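PDB 1W07: acyl-coa oxidase from Arabidopsis thaliana, which catalyses the FAD-dependent desaturation of long- and medium-chain acyl-CoAs to 2-trans-enoyl-CoAs, passing the electrons to oxygen to give hydrogen peroxide in peroxisomal fatty-acid breakdown. Local coordinates for residues 104-109 with 185-190; 134-139 with 171-176; 179-184 with 207-212; 223-228 with 239-244. The protein carries 1 engineered substitution. One frame throughout, in Å; residues are numbered along the deposited sequence. Where two conformers were deposited one is given.

From the N terminus, helix 98-113 supplies the first segment of contact 1, whose loop closes only at strand 185-194. Nested inside it is contact 2, where residues 134-139 meet 171-176 and line the flavin. Contact 3 opens at 179-184, before contact 1 has closed, and closes at 207-212, so the two cross along the chain; strands 185-194 and 197-207 fill its loop. Contact 4 follows in series, closing a short loop between 223-228 and 239-244. Contact 1 joins the helical N-terminal part to the mixed sheet that holds strands 133-136 and 185-194, contacts 2 and 4 share the small sheet of strands 173-174, 240-244 and 220-224, and contact 3 fastens loops near the second subunit.

Contact 1 of 4, residues 104-109 with 185-190; sequences GMFVPA and HAVVYA
Apolar packing carries this contact. Helix 104-109 lies over strand 185-190 with the segment axes 8.7 Å apart at closest approach and 72° between their directions. Phe106 does most of the work: CG is anti to the backbone N (chi1 -179°), which carries the ring on towards the strand although its CB does not aim there. Its CD1 and CE1 both meet one methyl of Val187, obliquely to the ring, CD1 lying 3.6 Å from Val187 CG2. That methyl is placed by the Val187 torsion, which sets CG2 anti to the carbonyl carbon and beside the backbone N. Further round the ring, Phe106 CE1 comes 4.0 Å from Ala186 CA and Phe106 CZ 4.4 Å from His185 CB, so one ring spans three successive strand residues. One turn on, Ala109 CB points at the strand and sits 4.3 Å from Val187 CG2.

The polar component is slight. Tyr189 OH touches Ala109 CB at 3.8 Å, a van der Waals contact, while its hydrogen bond goes to Gln113 later on the same helix. Within the helix, Ala109 N bonds to Met105 O at 2.9 Å.

Among its neighbours, strand 185-190 runs between strands 133-136 and 197-207, to both of which its backbone is bonded; helix 116-128 packs against Phe106, and the Tyr189 ring meets that of Tyr135, an FAD-binding residue.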
# COMPACT_ATOMS: atom_id res chain seq x y z
N GLY B 104 -23.06 -8.93 12.31
CA GLY B 104 -21.75 -9.07 12.90
C GLY B 104 -21.45 -8.33 14.19
O GLY B 104 -20.55 -8.74 14.93
N MET B 105 -22.20 -7.27 14.48
CA MET B 105 -21.95 -6.49 15.69
C MET B 105 -23.20 -6.17 16.52
O MET B 105 -23.22 -6.41 17.73
CB MET B 105 -21.26 -5.17 15.32
CG MET B 105 -19.87 -5.35 14.69
SD MET B 105 -18.67 -6.17 15.77
CE MET B 105 -17.91 -4.73 16.60
N PHE B 106 -24.22 -5.63 15.87
CA PHE B 106 -25.45 -5.26 16.56
C PHE B 106 -26.04 -6.46 17.30
O PHE B 106 -26.31 -6.38 18.49
CB PHE B 106 -26.46 -4.71 15.55
CG PHE B 106 -27.75 -4.28 16.17
CD1 PHE B 106 -27.79 -3.20 17.05
CD2 PHE B 106 -28.94 -4.94 15.86
CE1 PHE B 106 -28.98 -2.79 17.62
CE2 PHE B 106 -30.15 -4.53 16.43
CZ PHE B 106 -30.16 -3.44 17.31
N VAL B 107 -26.23 -7.57 16.59
CA VAL B 107 -26.80 -8.77 17.20
C VAL B 107 -25.89 -9.36 18.29
O VAL B 107 -26.34 -9.61 19.41
CB VAL B 107 -27.10 -9.84 16.14
CG1 VAL B 107 -27.37 -11.19 16.79
CG2 VAL B 107 -28.32 -9.42 15.34
N PRO B 108 -24.61 -9.60 17.97
CA PRO B 108 -23.68 -10.15 18.96
C PRO B 108 -23.62 -9.30 20.23
O PRO B 108 -23.41 -9.83 21.33
CB PRO B 108 -22.36 -10.16 18.21
CG PRO B 108 -22.79 -10.45 16.79
CD PRO B 108 -24.00 -9.55 16.63
N ALA B 109 -23.79 -7.99 20.09
CA ALA B 109 -23.74 -7.08 21.23
C ALA B 109 -24.91 -7.29 22.17
O ALA B 109 -24.74 -7.36 23.39
CB ALA B 109 -23.71 -5.63 20.76
N HIS B 185 -32.10 1.52 14.32
CA HIS B 185 -31.72 1.41 15.72
C HIS B 185 -30.21 1.21 15.84
O HIS B 185 -29.52 0.95 14.85
CB HIS B 185 -32.42 0.21 16.40
CG HIS B 185 -33.91 0.35 16.53
ND1 HIS B 185 -34.76 0.35 15.45
CD2 HIS B 185 -34.69 0.52 17.62
CE1 HIS B 185 -36.00 0.51 15.87
NE2 HIS B 185 -35.99 0.62 17.19
N ALA B 186 -29.71 1.32 17.06
CA ALA B 186 -28.29 1.12 17.27
C ALA B 186 -27.91 0.91 18.71
O ALA B 186 -28.58 1.39 19.63
CB ALA B 186 -27.51 2.30 16.72
N VAL B 187 -26.83 0.17 18.92
CA VAL B 187 -26.34 -0.00 20.27
C VAL B 187 -25.33 1.14 20.45
O VAL B 187 -24.27 1.15 19.81
CB VAL B 187 -25.63 -1.35 20.46
CG1 VAL B 187 -24.93 -1.38 21.81
CG2 VAL B 187 -26.64 -2.47 20.38
N VAL B 188 -25.69 2.12 21.27
CA VAL B 188 -24.81 3.26 21.52
C VAL B 188 -24.01 3.11 22.81
O VAL B 188 -24.54 2.72 23.84
CB VAL B 188 -25.61 4.58 21.59
CG1 VAL B 188 -24.66 5.78 21.85
CG2 VAL B 188 -26.42 4.77 20.30
N TYR B 189 -22.71 3.42 22.74
CA TYR B 189 -21.85 3.33 23.91
C TYR B 189 -21.54 4.73 24.44
O TYR B 189 -21.12 5.62 23.70
CB TYR B 189 -20.56 2.55 23.59
CG TYR B 189 -20.83 1.07 23.37
CD1 TYR B 189 -21.26 0.60 22.13
CD2 TYR B 189 -20.75 0.16 24.43
CE1 TYR B 189 -21.61 -0.74 21.95
CE2 TYR B 189 -21.11 -1.18 24.27
CZ TYR B 189 -21.54 -1.63 23.02
OH TYR B 189 -21.96 -2.93 22.86
N ALA B 190 -21.77 4.91 25.74
CA ALA B 190 -21.55 6.20 26.38
C ALA B 190 -21.23 6.00 27.85
O ALA B 190 -21.40 4.90 28.39
CB ALA B 190 -22.81 7.07 26.24

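Contact 2 of 4, residues 134-139 with 171-176; sequences CYAQTE and ASKWWP. With FAD (flavin-adenine dinucleotide), chain I.
Trp175 lies with one indole face on the flavin, FAD C8 standing 3.5 Å above its plane, and with Trp174 NE1 over the opposite face; Thr138 CG2 lies at its edge. The Tyr135 ring presents an edge to FAD O2, and its OH donates to Gln137 OE1 from above the carbonyl plane.

The polar rim of the flavin is read mainly by backbone. FAD N3 donates to Tyr135 O at 2.8 Å, and FAD O2 is gripped twice, by Gln137 N and, almost straight at 171°, by Thr138 N. Thr138 OG1, held beside its own backbone N (chi1 -61°), donates to FAD N1 at 2.8 Å and accepts from FAD O3', so both ring and ribityl chain fix its rotation.

Behind this layer, Trp174 N donates to Thr138 O at 2.9 Å. Lys173, bent at chi2, sends NZ back to Gln137 O, on a lone pair at 2.9 Å, and to the anti lone pair of Glu139 OE2 in a buried salt bridge. Tyr189 O and Thr151 OG1 give this pair further partners, and the carboxylate would probably stabilise the charged amine.

His402 of the second subunit meets both tryptophans. Backbone clasping the pyrimidine edge beside an indole on the ring system is characteristic of the FAD site of the acyl-CoA oxidase and dehydrogenase fold, formed here at the dimer interface.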
# COMPACT_ATOMS: atom_id res chain seq x y z
N CYS B 134 -26.90 -1.01 14.13
CA CYS B 134 -25.49 -0.80 13.86
C CYS B 134 -24.78 -0.69 15.21
O CYS B 134 -25.43 -0.61 16.25
CB CYS B 134 -25.29 0.47 13.04
SG CYS B 134 -26.00 1.98 13.75
N TYR B 135 -23.44 -0.70 15.18
CA TYR B 135 -22.61 -0.62 16.38
C TYR B 135 -22.01 0.78 16.47
O TYR B 135 -21.00 1.06 15.84
CB TYR B 135 -21.49 -1.66 16.26
CG TYR B 135 -20.76 -1.96 17.55
CD1 TYR B 135 -21.31 -2.82 18.50
CD2 TYR B 135 -19.52 -1.38 17.82
CE1 TYR B 135 -20.65 -3.09 19.68
CE2 TYR B 135 -18.85 -1.65 19.01
CZ TYR B 135 -19.43 -2.50 19.94
OH TYR B 135 -18.80 -2.74 21.14
N ALA B 136 -22.62 1.65 17.28
CA ALA B 136 -22.14 3.02 17.40
C ALA B 136 -21.27 3.26 18.62
O ALA B 136 -21.73 3.68 19.68
CB ALA B 136 -23.32 3.99 17.39
N GLN B 137 -19.98 2.97 18.47
CA GLN B 137 -19.06 3.16 19.58
C GLN B 137 -18.11 4.32 19.29
O GLN B 137 -18.11 5.33 19.98
CB GLN B 137 -18.30 1.85 19.82
CG GLN B 137 -17.19 1.91 20.85
CD GLN B 137 -16.60 0.54 21.15
OE1 GLN B 137 -17.25 -0.31 21.76
NE2 GLN B 137 -15.37 0.31 20.69
N THR B 138 -17.31 4.17 18.24
CA THR B 138 -16.33 5.18 17.86
C THR B 138 -16.89 6.58 17.66
O THR B 138 -18.01 6.76 17.17
CB THR B 138 -15.58 4.74 16.59
OG1 THR B 138 -14.90 3.51 16.86
CG2 THR B 138 -14.58 5.79 16.15
N GLU B 139 -16.10 7.58 18.05
CA GLU B 139 -16.47 8.97 17.90
C GLU B 139 -15.35 9.68 17.16
O GLU B 139 -14.29 9.10 16.92
CB GLU B 139 -16.67 9.64 19.28
CG GLU B 139 -17.41 8.76 20.29
CD GLU B 139 -17.73 9.47 21.61
OE1 GLU B 139 -16.87 10.19 22.16
OE2 GLU B 139 -18.86 9.27 22.11
N ALA B 171 -17.50 14.54 20.23
CA ALA B 171 -18.19 13.45 20.91
C ALA B 171 -19.10 12.74 19.91
O ALA B 171 -19.64 11.67 20.19
CB ALA B 171 -19.01 13.98 22.08
N SER B 172 -19.28 13.34 18.74
CA SER B 172 -20.14 12.77 17.70
C SER B 172 -19.67 11.38 17.29
O SER B 172 -18.47 11.15 17.10
CB SER B 172 -20.14 13.68 16.47
OG SER B 172 -20.49 15.01 16.81
N LYS B 173 -20.61 10.45 17.13
CA LYS B 173 -20.27 9.09 16.71
C LYS B 173 -19.76 9.26 15.29
O LYS B 173 -20.28 10.09 14.54
CB LYS B 173 -21.49 8.17 16.73
CG LYS B 173 -22.02 7.92 18.13
CD LYS B 173 -20.92 7.36 19.01
CE LYS B 173 -21.37 7.19 20.45
NZ LYS B 173 -20.31 6.63 21.35
N TRP B 174 -18.76 8.48 14.91
CA TRP B 174 -18.15 8.62 13.59
C TRP B 174 -17.50 7.29 13.19
O TRP B 174 -16.67 6.76 13.93
CB TRP B 174 -17.10 9.74 13.69
CG TRP B 174 -16.56 10.25 12.38
CD1 TRP B 174 -15.56 9.70 11.63
CD2 TRP B 174 -17.03 11.38 11.65
NE1 TRP B 174 -15.39 10.42 10.48
CE2 TRP B 174 -16.28 11.46 10.46
CE3 TRP B 174 -18.03 12.34 11.88
CZ2 TRP B 174 -16.48 12.46 9.50
CZ3 TRP B 174 -18.24 13.34 10.93
CH2 TRP B 174 -17.46 13.39 9.75
N TRP B 175 -17.91 6.80 12.02
CA TRP B 175 -17.46 5.54 11.39
C TRP B 175 -18.43 4.35 11.37
O TRP B 175 -18.33 3.49 10.49
CB TRP B 175 -16.11 5.05 11.97
CG TRP B 175 -14.93 5.70 11.31
CD1 TRP B 175 -14.06 6.58 11.88
CD2 TRP B 175 -14.60 5.64 9.92
NE1 TRP B 175 -13.20 7.09 10.91
CE2 TRP B 175 -13.52 6.53 9.70
CE3 TRP B 175 -15.12 4.93 8.83
CZ2 TRP B 175 -12.95 6.73 8.44
CZ3 TRP B 175 -14.55 5.13 7.57
CH2 TRP B 175 -13.48 6.02 7.39
N PRO B 176 -19.38 4.27 12.33
CA PRO B 176 -20.30 3.14 12.34
C PRO B 176 -20.90 2.72 11.00
O PRO B 176 -21.62 3.48 10.36
CB PRO B 176 -21.34 3.56 13.37
CG PRO B 176 -20.47 4.25 14.41
CD PRO B 176 -19.62 5.14 13.50
PA FAD I . -5.78 5.99 16.93
O1A FAD I . -5.97 4.93 17.94
O2A FAD I . -6.09 7.38 17.31
O5B FAD I . -4.27 5.90 16.38
C5B FAD I . -3.76 6.87 15.46
C4B FAD I . -2.23 6.78 15.41
O4B FAD I . -1.74 6.98 16.74
C3B FAD I . -1.78 5.38 14.97
O3B FAD I . -0.48 5.46 14.38
C2B FAD I . -1.71 4.64 16.31
O2B FAD I . -0.73 3.60 16.24
C1B FAD I . -1.16 5.75 17.21
N9A FAD I . -1.50 5.50 18.63
C8A FAD I . -2.70 5.69 19.20
N7A FAD I . -2.64 5.35 20.49
C5A FAD I . -1.40 4.94 20.74
C6A FAD I . -0.76 4.48 21.89
N6A FAD I . -1.42 4.30 23.03
N1A FAD I . 0.60 4.16 21.81
C2A FAD I . 1.27 4.28 20.59
N3A FAD I . 0.63 4.71 19.52
C4A FAD I . -0.68 5.04 19.56
N1 FAD I . -16.29 1.96 14.94
C2 FAD I . -17.53 1.59 15.48
O2 FAD I . -17.80 1.89 16.65
N3 FAD I . -18.46 0.91 14.68
C4 FAD I . -18.15 0.60 13.35
O4 FAD I . -18.96 -0.04 12.67
C4X FAD I . -16.93 0.98 12.81
N5 FAD I . -16.63 0.75 11.46
C5X FAD I . -15.42 1.15 10.90
C6 FAD I . -15.19 1.01 9.54
C7 FAD I . -14.03 1.52 8.96
C7M FAD I . -13.83 1.36 7.45
C8 FAD I . -13.08 2.16 9.76
C8M FAD I . -11.79 2.72 9.16
C9 FAD I . -13.30 2.28 11.13
C9A FAD I . -14.46 1.78 11.71
N10 FAD I . -14.73 1.97 13.07
C10 FAD I . -16.00 1.65 13.60
C1' FAD I . -13.74 2.60 13.97
C2' FAD I . -12.64 1.60 14.33
O2' FAD I . -13.22 0.41 14.87
C3' FAD I . -11.58 2.14 15.30
O3' FAD I . -12.21 2.57 16.51
C4' FAD I . -10.79 3.31 14.72
O4' FAD I . -10.59 3.16 13.31
C5' FAD I . -9.43 3.40 15.42
O5' FAD I . -8.60 4.36 14.79
P FAD I . -8.22 5.74 15.52
O1P FAD I . -8.60 6.84 14.61
O2P FAD I . -8.79 5.72 16.89
O3P FAD I . -6.62 5.63 15.60

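Contact 3 of 4, residues 179-184 with 207-212; sequences LGKVST and QLRSLE
Arg209 reaches across the loop 179-184 as a straight arm, extended from CG to NE, with CG anti to its own carbonyl carbon (chi1 -61°). Its guanidinium is turned so that Lys181 O lies over one face while Ser183 O and water 2 sit at the edge in plane. Arg209 NE donates a hydrogen bond to water 1 at 2.5 Å, and this water donates in turn to Leu179 O and Ser183 O. Water 2 accepts from Arg209 NH2 and from Lys181 NZ; the Lys181 and Arg209 side chains cross obliquely, with Lys181 NZ 4.9 Å from Arg209 NH2, and the shared water probably eases the repulsion of these like charges. An alanine at Arg209 would remove the guanidinium and would probably leave water 1 less firmly held and the loop carbonyls less well satisfied.

Leu179 and Leu208 cross at about a right angle, with Leu179 CD1 to Leu208 CD1 tight at 3.4 Å. Thr184 and Leu211 also cross squarely, Leu211 CD2 lying 3.6 Å from Thr184 OG1. Thr184 O takes two backbone donors: Leu208 N at 2.5 Å from above the carbonyl plane, and Arg209 N at 3.0 Å on a lone pair.

Lys181 NZ also bonds Asn639 of the second subunit. Ser210 OG accepts from Glu212 N in an ST turn, and the paired loops belong to the middle beta domain typical of the acyl-CoA dehydrogenase fold.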
# COMPACT_ATOMS: atom_id res chain seq x y z
N LEU B 179 -24.86 2.99 9.76
CA LEU B 179 -25.44 4.09 10.51
C LEU B 179 -25.82 5.25 9.60
O LEU B 179 -26.82 5.93 9.83
CB LEU B 179 -24.43 4.58 11.54
CG LEU B 179 -24.73 5.89 12.29
CD1 LEU B 179 -25.97 5.71 13.18
CD2 LEU B 179 -23.49 6.29 13.10
N GLY B 180 -25.01 5.48 8.57
CA GLY B 180 -25.25 6.60 7.68
C GLY B 180 -26.64 6.82 7.11
O GLY B 180 -27.15 7.94 7.15
N LYS B 181 -27.25 5.77 6.59
CA LYS B 181 -28.57 5.93 5.99
C LYS B 181 -29.53 4.78 6.25
O LYS B 181 -30.74 4.95 6.09
CB LYS B 181 -28.42 6.12 4.47
CG LYS B 181 -27.62 7.35 4.05
CD LYS B 181 -28.30 8.66 4.46
CE LYS B 181 -27.35 9.85 4.31
NZ LYS B 181 -27.97 11.12 4.81
N VAL B 182 -29.02 3.63 6.68
CA VAL B 182 -29.89 2.47 6.85
C VAL B 182 -30.46 2.14 8.22
O VAL B 182 -31.67 2.02 8.36
CB VAL B 182 -29.19 1.21 6.31
CG1 VAL B 182 -30.13 -0.02 6.38
CG2 VAL B 182 -28.72 1.49 4.89
N SER B 183 -29.59 1.96 9.20
CA SER B 183 -30.03 1.56 10.53
C SER B 183 -31.14 2.41 11.12
O SER B 183 -31.14 3.64 11.02
CB SER B 183 -28.85 1.53 11.50
OG SER B 183 -27.98 0.44 11.19
N THR B 184 -32.11 1.73 11.72
CA THR B 184 -33.23 2.40 12.37
C THR B 184 -32.93 2.45 13.86
O THR B 184 -33.44 3.32 14.57
CB THR B 184 -34.56 1.64 12.16
OG1 THR B 184 -34.47 0.33 12.73
CG2 THR B 184 -34.89 1.53 10.68
N GLN B 207 -33.21 4.17 19.27
CA GLN B 207 -33.86 4.18 17.96
C GLN B 207 -33.44 5.47 17.28
O GLN B 207 -33.54 6.55 17.86
CB GLN B 207 -35.39 4.12 18.11
CG GLN B 207 -36.12 4.32 16.79
CD GLN B 207 -37.60 3.95 16.86
OE1 GLN B 207 -38.17 3.83 17.94
NE2 GLN B 207 -38.21 3.78 15.70
N LEU B 208 -32.98 5.34 16.05
CA LEU B 208 -32.49 6.46 15.26
C LEU B 208 -33.51 6.98 14.26
O LEU B 208 -33.64 8.20 14.07
CB LEU B 208 -31.21 6.03 14.52
CG LEU B 208 -30.13 5.38 15.38
CD1 LEU B 208 -28.97 4.89 14.50
CD2 LEU B 208 -29.63 6.38 16.44
N ARG B 209 -34.21 6.07 13.61
CA ARG B 209 -35.18 6.44 12.59
C ARG B 209 -36.53 5.77 12.79
O ARG B 209 -36.64 4.66 13.31
CB ARG B 209 -34.67 6.07 11.20
CG ARG B 209 -33.38 6.76 10.78
CD ARG B 209 -32.90 6.19 9.44
NE ARG B 209 -31.58 6.70 9.07
CZ ARG B 209 -31.35 7.87 8.48
NH1 ARG B 209 -32.37 8.68 8.17
NH2 ARG B 209 -30.11 8.23 8.19
N SER B 210 -37.57 6.44 12.32
CA SER B 210 -38.92 5.94 12.41
C SER B 210 -39.08 4.70 11.54
O SER B 210 -38.51 4.64 10.45
CB SER B 210 -39.90 7.02 11.96
OG SER B 210 -41.07 6.43 11.42
N LEU B 211 -39.85 3.74 12.01
CA LEU B 211 -40.09 2.52 11.26
C LEU B 211 -41.23 2.69 10.26
O LEU B 211 -41.65 1.73 9.62
CB LEU B 211 -40.40 1.35 12.20
CG LEU B 211 -39.29 0.95 13.18
CD1 LEU B 211 -39.82 -0.09 14.15
CD2 LEU B 211 -38.08 0.42 12.41
N GLU B 212 -41.74 3.92 10.12
CA GLU B 212 -42.83 4.14 9.17
C GLU B 212 -42.40 4.90 7.92
O GLU B 212 -42.85 4.61 6.82
CB GLU B 212 -44.00 4.87 9.85
CG GLU B 212 -43.74 6.32 10.17
CD GLU B 212 -45.02 7.09 10.42
OE1 GLU B 212 -45.86 7.17 9.50
OE2 GLU B 212 -45.18 7.62 11.54
O HOH W 1 -29.66 5.66 10.19
O HOH W 2 -29.93 10.43 6.84

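Contact 4 of 4, residues 223-228 with 239-244; sequences GDIGTK and NGFLMF
Phe241 lays its ring over the backbone of Gly223, a CH-pi contact in which Gly223 CA stands 3.8 Å from the ring centroid and 25° off the normal. The ring gets there because CG takes the crowded position between backbone N and carbonyl carbon (chi1 58°), and a side chain on Gly223 would clash with it. Asp224 O and Ile225 CG2 lie at the ring's edge. A serine at Phe241 would remove the aromatic face and would probably loosen packing on Gly223 and against Phe630 of the second subunit.

Antiparallel pairing positions this layer: Phe241 N donates to Gly223 O at 2.9 Å, with a weak return bond, and Ile225 N to Asn239 O at 2.9 Å. These are two of the three strands of a small antiparallel sheet in the middle beta domain of the acyl-CoA dehydrogenase fold, with 240-244 central and 173-174 on its other side.

Gly226 N donates to Asp224 OD1 at 2.7 Å, an Asx turn, and OD1 also meets Arg58 in a salt bridge. Lys228, bent at chi2 and chi3, curls back so that NZ donates to a lone pair of Asn239 OD1 at 2.8 Å. Asn239 ND2 bonds Trp175 O beside the flavin.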
# COMPACT_ATOMS: atom_id res chain seq x y z
N GLY B 223 -25.95 11.00 9.53
CA GLY B 223 -25.60 11.13 8.12
C GLY B 223 -24.38 10.29 7.79
O GLY B 223 -23.85 9.60 8.66
N ASP B 224 -23.95 10.37 6.53
CA ASP B 224 -22.79 9.63 6.04
C ASP B 224 -21.54 10.47 6.21
O ASP B 224 -21.56 11.69 6.03
CB ASP B 224 -23.03 9.27 4.56
CG ASP B 224 -21.91 8.44 3.97
OD1 ASP B 224 -20.92 9.03 3.48
OD2 ASP B 224 -22.01 7.19 3.99
N ILE B 225 -20.42 9.83 6.55
CA ILE B 225 -19.18 10.57 6.78
C ILE B 225 -18.36 10.91 5.53
O ILE B 225 -17.38 11.64 5.62
CB ILE B 225 -18.25 9.82 7.75
CG1 ILE B 225 -17.83 8.46 7.15
CG2 ILE B 225 -18.95 9.61 9.08
CD1 ILE B 225 -16.75 7.77 7.95
N GLY B 226 -18.77 10.39 4.38
CA GLY B 226 -18.04 10.73 3.17
C GLY B 226 -17.39 9.58 2.41
O GLY B 226 -17.36 8.44 2.87
N THR B 227 -16.85 9.91 1.24
CA THR B 227 -16.21 8.94 0.37
C THR B 227 -14.90 8.44 0.96
O THR B 227 -14.11 9.20 1.51
CB THR B 227 -15.98 9.53 -1.04
OG1 THR B 227 -17.25 9.87 -1.61
CG2 THR B 227 -15.30 8.51 -1.95
N LYS B 228 -14.67 7.14 0.81
CA LYS B 228 -13.47 6.51 1.35
C LYS B 228 -12.52 6.03 0.27
O LYS B 228 -12.84 6.00 -0.92
CB LYS B 228 -13.89 5.34 2.24
CG LYS B 228 -14.58 5.78 3.55
CD LYS B 228 -15.76 4.90 3.96
CE LYS B 228 -16.86 4.92 2.92
NZ LYS B 228 -18.07 4.22 3.41
N ASN B 239 -21.02 4.42 6.22
CA ASN B 239 -20.40 4.71 7.51
C ASN B 239 -20.89 6.10 7.88
O ASN B 239 -20.87 7.02 7.06
CB ASN B 239 -18.87 4.68 7.41
CG ASN B 239 -18.34 3.30 7.11
OD1 ASN B 239 -18.05 2.97 5.96
ND2 ASN B 239 -18.25 2.46 8.14
N GLY B 240 -21.36 6.26 9.11
CA GLY B 240 -21.90 7.56 9.43
C GLY B 240 -21.50 8.24 10.70
O GLY B 240 -20.62 7.80 11.44
N PHE B 241 -22.15 9.37 10.94
CA PHE B 241 -21.90 10.11 12.15
C PHE B 241 -23.25 10.18 12.86
O PHE B 241 -24.29 9.91 12.26
CB PHE B 241 -21.35 11.50 11.83
CG PHE B 241 -22.23 12.33 10.95
CD1 PHE B 241 -23.34 12.99 11.47
CD2 PHE B 241 -21.95 12.45 9.59
CE1 PHE B 241 -24.15 13.79 10.64
CE2 PHE B 241 -22.74 13.23 8.76
CZ PHE B 241 -23.85 13.91 9.30
N LEU B 242 -23.23 10.50 14.14
CA LEU B 242 -24.47 10.56 14.91
C LEU B 242 -24.28 11.43 16.14
O LEU B 242 -23.34 11.24 16.90
CB LEU B 242 -24.87 9.15 15.35
CG LEU B 242 -26.05 8.98 16.32
CD1 LEU B 242 -27.32 9.56 15.72
CD2 LEU B 242 -26.25 7.50 16.62
N MET B 243 -25.20 12.37 16.32
CA MET B 243 -25.15 13.27 17.47
C MET B 243 -26.52 13.22 18.16
O MET B 243 -27.55 13.09 17.50
CB MET B 243 -24.85 14.71 17.03
CG MET B 243 -23.51 14.95 16.30
SD MET B 243 -22.98 16.70 16.21
CE MET B 243 -24.26 17.41 15.20
N PHE B 244 -26.52 13.29 19.49
CA PHE B 244 -27.77 13.27 20.24
C PHE B 244 -27.93 14.59 20.98
O PHE B 244 -27.00 15.04 21.66
CB PHE B 244 -27.78 12.14 21.26
CG PHE B 244 -27.32 10.82 20.72
CD1 PHE B 244 -25.97 10.51 20.65
CD2 PHE B 244 -28.25 9.87 20.29
CE1 PHE B 244 -25.54 9.28 20.17
CE2 PHE B 244 -27.83 8.64 19.81
CZ PHE B 244 -26.47 8.34 19.75
O HOH W 3 -19.11 6.82 4.41